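Local coordinates for enterobactin synthetase component F-related protein (PDB 4OXI) that probably uses ATP to activate glycine as glycyl-adenylate, in a lipopolysaccharide modification pathway that gives Vibrio cholerae resistance to antimicrobial peptides, at residues L69-K74 against L283-E288; D256-Y261 against L303-S308. One frame throughout, in Å; residues are numbered along the deposited sequence.

Interaction 1: L69-K74 against L283-E288; sequences LWVKQK and LYVVPE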
loop_
_atom_site.group_PDB
_atom_site.type_symbol
_atom_site.label_atom_id
_atom_site.label_comp_id
_atom_site.label_asym_id
_atom_site.label_seq_id
_atom_site.Cartn_x
_atom_site.Cartn_y
_atom_site.Cartn_z
ATOM N N LEU A 69 -16.404 -1.628 -11.538
ATOM C CA LEU A 69 -15.838 -2.564 -10.583
ATOM C C LEU A 69 -16.279 -3.992 -10.887
ATOM O O LEU A 69 -17.478 -4.262 -11.078
ATOM C CB LEU A 69 -16.309 -2.195 -9.166
ATOM C CG LEU A 69 -15.760 -3.042 -8.007
ATOM C CD1 LEU A 69 -14.271 -2.799 -7.805
ATOM C CD2 LEU A 69 -16.514 -2.760 -6.702
ATOM N N TRP A 70 -15.321 -4.912 -10.928
ATOM C CA TRP A 70 -15.663 -6.336 -10.917
ATOM C C TRP A 70 -15.123 -6.942 -9.622
ATOM O O TRP A 70 -13.948 -6.752 -9.298
ATOM C CB TRP A 70 -15.054 -7.057 -12.117
ATOM C CG TRP A 70 -15.363 -8.546 -12.162
ATOM C CD1 TRP A 70 -16.390 -9.155 -12.842
ATOM C CD2 TRP A 70 -14.643 -9.600 -11.499
ATOM N NE1 TRP A 70 -16.346 -10.519 -12.644
ATOM C CE2 TRP A 70 -15.289 -10.820 -11.823
ATOM C CE3 TRP A 70 -13.513 -9.635 -10.669
ATOM C CZ2 TRP A 70 -14.846 -12.059 -11.337
ATOM C CZ3 TRP A 70 -13.071 -10.860 -10.186
ATOM C CH2 TRP A 70 -13.737 -12.061 -10.521
ATOM N N VAL A 71 -15.977 -7.652 -8.884
ATOM C CA VAL A 71 -15.561 -8.311 -7.641
ATOM C C VAL A 71 -16.449 -9.531 -7.337
ATOM O O VAL A 71 -17.686 -9.432 -7.317
ATOM C CB VAL A 71 -15.536 -7.314 -6.434
ATOM C CG1 VAL A 71 -16.924 -6.710 -6.172
ATOM C CG2 VAL A 71 -15.006 -7.997 -5.160
ATOM N N LYS A 72 -15.818 -10.678 -7.106
ATOM C CA LYS A 72 -16.565 -11.915 -6.806
ATOM C C LYS A 72 -17.705 -12.162 -7.783
ATOM O O LYS A 72 -18.868 -12.220 -7.381
ATOM C CB LYS A 72 -17.144 -11.876 -5.381
ATOM C CG LYS A 72 -16.078 -11.827 -4.272
ATOM C CD LYS A 72 -16.755 -11.715 -2.905
ATOM C CE LYS A 72 -15.736 -11.565 -1.813
ATOM N NZ LYS A 72 -16.418 -11.373 -0.508
ATOM N N GLN A 73 -17.370 -12.242 -9.066
ATOM C CA GLN A 73 -18.318 -12.622 -10.104
ATOM C C GLN A 73 -19.461 -11.607 -10.330
ATOM O O GLN A 73 -20.426 -11.906 -11.045
ATOM C CB GLN A 73 -18.873 -14.025 -9.818
ATOM C CG GLN A 73 -19.345 -14.745 -11.054
ATOM C CD GLN A 73 -19.477 -16.232 -10.831
ATOM O OE1 GLN A 73 -18.866 -17.030 -11.545
ATOM N NE2 GLN A 73 -20.285 -16.618 -9.842
ATOM N N LYS A 74 -19.358 -10.411 -9.744
ATOM C CA LYS A 74 -20.351 -9.368 -10.023
ATOM C C LYS A 74 -19.739 -8.089 -10.566
ATOM O O LYS A 74 -18.648 -7.685 -10.170
ATOM C CB LYS A 74 -21.180 -9.040 -8.782
ATOM C CG LYS A 74 -22.073 -10.162 -8.314
ATOM C CD LYS A 74 -23.095 -9.643 -7.316
ATOM C CE LYS A 74 -24.100 -10.726 -6.962
ATOM N NZ LYS A 74 -23.419 -11.980 -6.540
ATOM N N LEU A 283 -12.152 -1.707 -12.609
ATOM C CA LEU A 283 -11.223 -2.268 -11.629
ATOM C C LEU A 283 -11.613 -3.726 -11.374
ATOM O O LEU A 283 -12.774 -4.018 -11.090
ATOM C CB LEU A 283 -11.281 -1.457 -10.323
ATOM C CG LEU A 283 -10.284 -1.750 -9.204
ATOM C CD1 LEU A 283 -8.861 -1.410 -9.628
ATOM C CD2 LEU A 283 -10.645 -0.977 -7.935
ATOM N N TYR A 284 -10.651 -4.640 -11.493
ATOM C CA TYR A 284 -10.917 -6.049 -11.229
ATOM C C TYR A 284 -10.250 -6.484 -9.926
ATOM O O TYR A 284 -9.021 -6.546 -9.832
ATOM C CB TYR A 284 -10.452 -6.931 -12.402
ATOM C CG TYR A 284 -11.397 -6.885 -13.596
ATOM C CD1 TYR A 284 -12.228 -7.962 -13.889
ATOM C CD2 TYR A 284 -11.472 -5.752 -14.416
ATOM C CE1 TYR A 284 -13.098 -7.925 -14.966
ATOM C CE2 TYR A 284 -12.348 -5.705 -15.507
ATOM C CZ TYR A 284 -13.150 -6.800 -15.773
ATOM O OH TYR A 284 -14.018 -6.775 -16.843
ATOM N N VAL A 285 -11.064 -6.787 -8.922
ATOM C CA VAL A 285 -10.531 -7.206 -7.626
ATOM C C VAL A 285 -10.036 -8.652 -7.660
ATOM O O VAL A 285 -10.805 -9.567 -7.954
ATOM C CB VAL A 285 -11.603 -7.054 -6.537
ATOM C CG1 VAL A 285 -11.089 -7.578 -5.189
ATOM C CG2 VAL A 285 -12.005 -5.583 -6.435
ATOM N N VAL A 286 -8.759 -8.864 -7.352
ATOM C CA VAL A 286 -8.201 -10.218 -7.344
ATOM C C VAL A 286 -8.660 -10.953 -6.096
ATOM O O VAL A 286 -8.317 -10.555 -4.983
ATOM C CB VAL A 286 -6.670 -10.201 -7.377
ATOM C CG1 VAL A 286 -6.116 -11.628 -7.264
ATOM C CG2 VAL A 286 -6.179 -9.529 -8.664
ATOM N N PRO A 287 -9.451 -12.025 -6.272
ATOM C CA PRO A 287 -9.938 -12.825 -5.138
ATOM C C PRO A 287 -8.749 -13.366 -4.351
ATOM O O PRO A 287 -7.713 -13.646 -4.957
ATOM C CB PRO A 287 -10.677 -13.989 -5.810
ATOM C CG PRO A 287 -10.964 -13.524 -7.204
ATOM C CD PRO A 287 -9.833 -12.606 -7.566
ATOM N N GLU A 288 -8.892 -13.475 -3.031
ATOM C CA GLU A 288 -7.833 -14.009 -2.169
ATOM C C GLU A 288 -7.211 -15.277 -2.757
ATOM O O GLU A 288 -5.995 -15.356 -2.938
ATOM C CB GLU A 288 -8.394 -14.306 -0.777
ATOM C CG GLU A 288 -7.372 -14.851 0.197
ATOM C CD GLU A 288 -6.400 -13.793 0.677
ATOM O OE1 GLU A 288 -5.256 -14.155 1.031
ATOM O OE2 GLU A 288 -6.784 -12.598 0.714
HETATM O O HOH W 1 -13.083 -10.769 -6.582
#

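Interaction 2: D256-Y261 against L303-S308; sequences DRVGQY and LTVWLS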
loop_
_atom_site.group_PDB
_atom_site.type_symbol
_atom_site.label_atom_id
_atom_site.label_comp_id
_atom_site.label_asym_id
_atom_site.label_seq_id
_atom_site.Cartn_x
_atom_site.Cartn_y
_atom_site.Cartn_z
ATOM N N ASP A 256 -9.995 0.273 -20.609
ATOM C CA ASP A 256 -8.954 -0.423 -19.862
ATOM C C ASP A 256 -9.546 -1.240 -18.703
ATOM O O ASP A 256 -10.604 -0.893 -18.164
ATOM C CB ASP A 256 -7.904 0.571 -19.351
ATOM C CG ASP A 256 -6.852 0.927 -20.421
ATOM O OD1 ASP A 256 -6.272 -0.005 -21.013
ATOM O OD2 ASP A 256 -6.596 2.132 -20.665
ATOM N N ARG A 257 -8.865 -2.333 -18.352
ATOM C CA ARG A 257 -9.251 -3.186 -17.229
ATOM C C ARG A 257 -8.083 -3.249 -16.276
ATOM O O ARG A 257 -7.012 -3.740 -16.629
ATOM C CB ARG A 257 -9.582 -4.602 -17.704
ATOM C CG ARG A 257 -10.788 -4.667 -18.636
ATOM C CD ARG A 257 -11.112 -6.109 -19.009
ATOM N NE ARG A 257 -12.368 -6.192 -19.743
ATOM C CZ ARG A 257 -13.045 -7.318 -19.939
ATOM N NH1 ARG A 257 -12.596 -8.478 -19.458
ATOM N NH2 ARG A 257 -14.174 -7.282 -20.617
ATOM N N VAL A 258 -8.290 -2.735 -15.071
ATOM C CA VAL A 258 -7.207 -2.550 -14.131
ATOM C C VAL A 258 -7.241 -3.593 -13.028
ATOM O O VAL A 258 -8.266 -3.781 -12.366
ATOM C CB VAL A 258 -7.284 -1.158 -13.502
ATOM C CG1 VAL A 258 -6.143 -0.961 -12.513
ATOM C CG2 VAL A 258 -7.241 -0.102 -14.600
ATOM N N GLY A 259 -6.126 -4.291 -12.841
ATOM C CA GLY A 259 -6.043 -5.263 -11.768
ATOM C C GLY A 259 -6.029 -4.566 -10.416
ATOM O O GLY A 259 -5.502 -3.457 -10.282
ATOM N N GLN A 260 -6.631 -5.201 -9.417
ATOM C CA GLN A 260 -6.497 -4.758 -8.032
ATOM C C GLN A 260 -5.917 -5.925 -7.222
ATOM O O GLN A 260 -6.646 -6.665 -6.569
ATOM C CB GLN A 260 -7.855 -4.318 -7.469
ATOM C CG GLN A 260 -7.768 -3.271 -6.368
ATOM C CD GLN A 260 -7.148 -3.810 -5.087
ATOM O OE1 GLN A 260 -7.852 -4.335 -4.218
ATOM N NE2 GLN A 260 -5.827 -3.692 -4.967
ATOM N N TYR A 261 -4.602 -6.091 -7.281
ATOM C CA TYR A 261 -3.943 -7.211 -6.621
ATOM C C TYR A 261 -3.601 -6.977 -5.134
ATOM O O TYR A 261 -3.878 -7.827 -4.296
ATOM C CB TYR A 261 -2.677 -7.571 -7.400
ATOM C CG TYR A 261 -1.812 -8.625 -6.750
ATOM C CD1 TYR A 261 -2.016 -9.983 -6.994
ATOM C CD2 TYR A 261 -0.770 -8.261 -5.912
ATOM C CE1 TYR A 261 -1.190 -10.946 -6.408
ATOM C CE2 TYR A 261 0.045 -9.212 -5.317
ATOM C CZ TYR A 261 -0.164 -10.540 -5.563
ATOM O OH TYR A 261 0.678 -11.452 -4.957
ATOM N N LEU A 303 -6.945 -8.522 -18.505
ATOM C CA LEU A 303 -6.525 -7.264 -17.885
ATOM C C LEU A 303 -5.576 -6.520 -18.807
ATOM O O LEU A 303 -4.737 -7.131 -19.461
ATOM C CB LEU A 303 -5.825 -7.523 -16.553
ATOM C CG LEU A 303 -6.683 -8.195 -15.478
ATOM C CD1 LEU A 303 -6.007 -8.082 -14.111
ATOM C CD2 LEU A 303 -8.084 -7.600 -15.425
ATOM N N THR A 304 -5.705 -5.199 -18.847
ATOM C CA THR A 304 -4.852 -4.395 -19.709
ATOM C C THR A 304 -3.823 -3.635 -18.883
ATOM O O THR A 304 -2.805 -3.176 -19.418
ATOM C CB THR A 304 -5.677 -3.409 -20.569
ATOM O OG1 THR A 304 -6.382 -2.503 -19.712
ATOM C CG2 THR A 304 -6.690 -4.160 -21.430
ATOM N N VAL A 305 -4.081 -3.514 -17.576
ATOM C CA VAL A 305 -3.198 -2.766 -16.667
ATOM C C VAL A 305 -2.953 -3.546 -15.368
ATOM O O VAL A 305 -3.897 -4.048 -14.747
ATOM C CB VAL A 305 -3.795 -1.363 -16.322
ATOM C CG1 VAL A 305 -2.829 -0.549 -15.478
ATOM C CG2 VAL A 305 -4.133 -0.588 -17.577
ATOM N N TRP A 306 -1.689 -3.625 -14.949
ATOM C CA TRP A 306 -1.305 -4.397 -13.769
ATOM C C TRP A 306 -0.291 -3.662 -12.892
ATOM O O TRP A 306 0.639 -3.041 -13.406
ATOM C CB TRP A 306 -0.710 -5.744 -14.196
ATOM C CG TRP A 306 -0.301 -6.613 -13.033
ATOM C CD1 TRP A 306 0.933 -6.686 -12.459
ATOM C CD2 TRP A 306 -1.136 -7.534 -12.312
ATOM N NE1 TRP A 306 0.921 -7.598 -11.420
ATOM C CE2 TRP A 306 -0.340 -8.132 -11.311
ATOM C CE3 TRP A 306 -2.484 -7.904 -12.412
ATOM C CZ2 TRP A 306 -0.847 -9.091 -10.416
ATOM C CZ3 TRP A 306 -2.987 -8.862 -11.525
ATOM C CH2 TRP A 306 -2.171 -9.443 -10.545
ATOM N N LEU A 307 -0.472 -3.740 -11.571
ATOM C CA LEU A 307 0.518 -3.234 -10.611
ATOM C C LEU A 307 0.631 -4.199 -9.439
ATOM O O LEU A 307 -0.388 -4.565 -8.825
ATOM C CB LEU A 307 0.131 -1.849 -10.087
ATOM C CG LEU A 307 0.948 -1.355 -8.881
ATOM C CD1 LEU A 307 2.422 -1.150 -9.219
ATOM C CD2 LEU A 307 0.386 -0.065 -8.327
ATOM N N SER A 308 1.854 -4.616 -9.129
ATOM C CA SER A 308 2.099 -5.437 -7.949
ATOM C C SER A 308 3.582 -5.405 -7.596
ATOM O O SER A 308 4.376 -4.813 -8.317
ATOM C CB SER A 308 1.681 -6.876 -8.217
ATOM O OG SER A 308 2.567 -7.468 -9.156
HETATM O O HOH W 2 -2.922 -4.699 -9.610
#

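Interaction 1: L69-K74 against L283-E288
Trp-70 and Leu-283 make the first of two backbone bonds between strands 69-71 and 283-285: Trp-70 N donates to Leu-283 O at 2.7 Å. The carbonyl then turns to the next residue but one, Trp-70 O accepting from Val-285 N at 2.9 Å, and both bonds are nearly straight. Trp-70 therefore spends both its N-H and its C=O on the same neighbouring strand, as one residue does in a parallel pair; the strands run 12° apart. Where the strands end, a water accepts from Lys-72 N and donates to Val-285 O.

In the fold, this pair lies inside a mixed sheet of the AMP-binding region. The type I' turn from Val-71 to Lys-74 sends the chain back into antiparallel strand 74-77, a tight beta hairpin.

On one face of the sheet the contact is aromatic. Trp-70 CB sits over the Tyr-284 ring, a CH-pi contact of 3.8 Å from CB to the ring centroid. The tyrosine ring and the five-membered ring of Trp-70 are inclined by only 22° but slid apart, with centroids 5.1 Å from each other. At the indole edge, Trp-70 CZ3 comes within 3.4 Å of Val-285 O, in the ring plane. The ring of His-301 meets both aromatics.

The other face is aliphatic. Leu-69 has CG anti to its N (chi1 -177°), a setting that brings Leu-69 CD1 to Val-285 CG2 at 3.8 Å and to Leu-283 CD2 at 4.1 Å. Val-71 lies alongside Val-285, with Val-71 CG2 3.8 Å from Val-285 CB. Tyr-111 of helix 108-119 packs on Leu-69, Leu-283 and Val-285.

Interaction 2: D256-Y261 against L303-S308
Thr-304 OG1 takes part in two hydrogen bonds: it accepts from Arg-257 N at 2.8 Å and donates to Asp-256 OD1, also at 2.8 Å. The carboxylate is met on its anti side, and its OD2 forms a salt bridge with Arg-331. With chi1 at 62°, Thr-304 turns OG1 toward the Asp-256 to Arg-257 link. Arg-257 O is doubly held. Thr-304 N reaches it on a lone pair at 3.0 Å, while Val-305 N approaches at 3.1 Å, tilted 27° from the carbonyl plane. Gly-259 N closes the pairing on Val-305 O at 2.9 Å, and Leu-303 CD1 packs against Gly-259 CA.

Tyr-261 CD1 meets Trp-306 CH2 at 3.6 Å, the rings set obliquely, with planes at 52°. Trp-306 NE1 donates to Ser-308 OG at 2.8 Å, a bent bond with the oxygen tilted from the ring plane, and Ser-308 CB touches Tyr-261 CD2.

The Val-258 to Val-305 bridge sets strands 257-260 and 305-308 side by side and parallel, so the sheet of 282-285 runs on into that of 332-336. Leu-307, its side chain about 8 Å from the bound glycyl-adenosine-5'-phosphate, packs with Val-305 on helix 268-279; Leu-303 and Trp-306 pack on helix 294-301.

How the interactions relate
From the N terminus the segments come as 69-74, 256-261, 283-288 and 303-308, so the two contacts cross. Interaction 1 closes a loop of 208 residues that contains the separate five-stranded parallel sheet between residues 99 and 193; interaction 2 closes one of only 41. Strand 257-260 leads through helix 268-279 to strand 282-285, a beta-alpha-beta crossover, and helix 294-301 then carries the chain back to 305-308 on the far side of 257-260. The contacts meet where Tyr-284 N lies 2.7 Å from Val-258 O, a probable hydrogen bond. With that pairing between them, they line up 67-71, 282-285, 257-260 and 305-308, joining the N-terminal hairpin to the sheet that continues through 332-336.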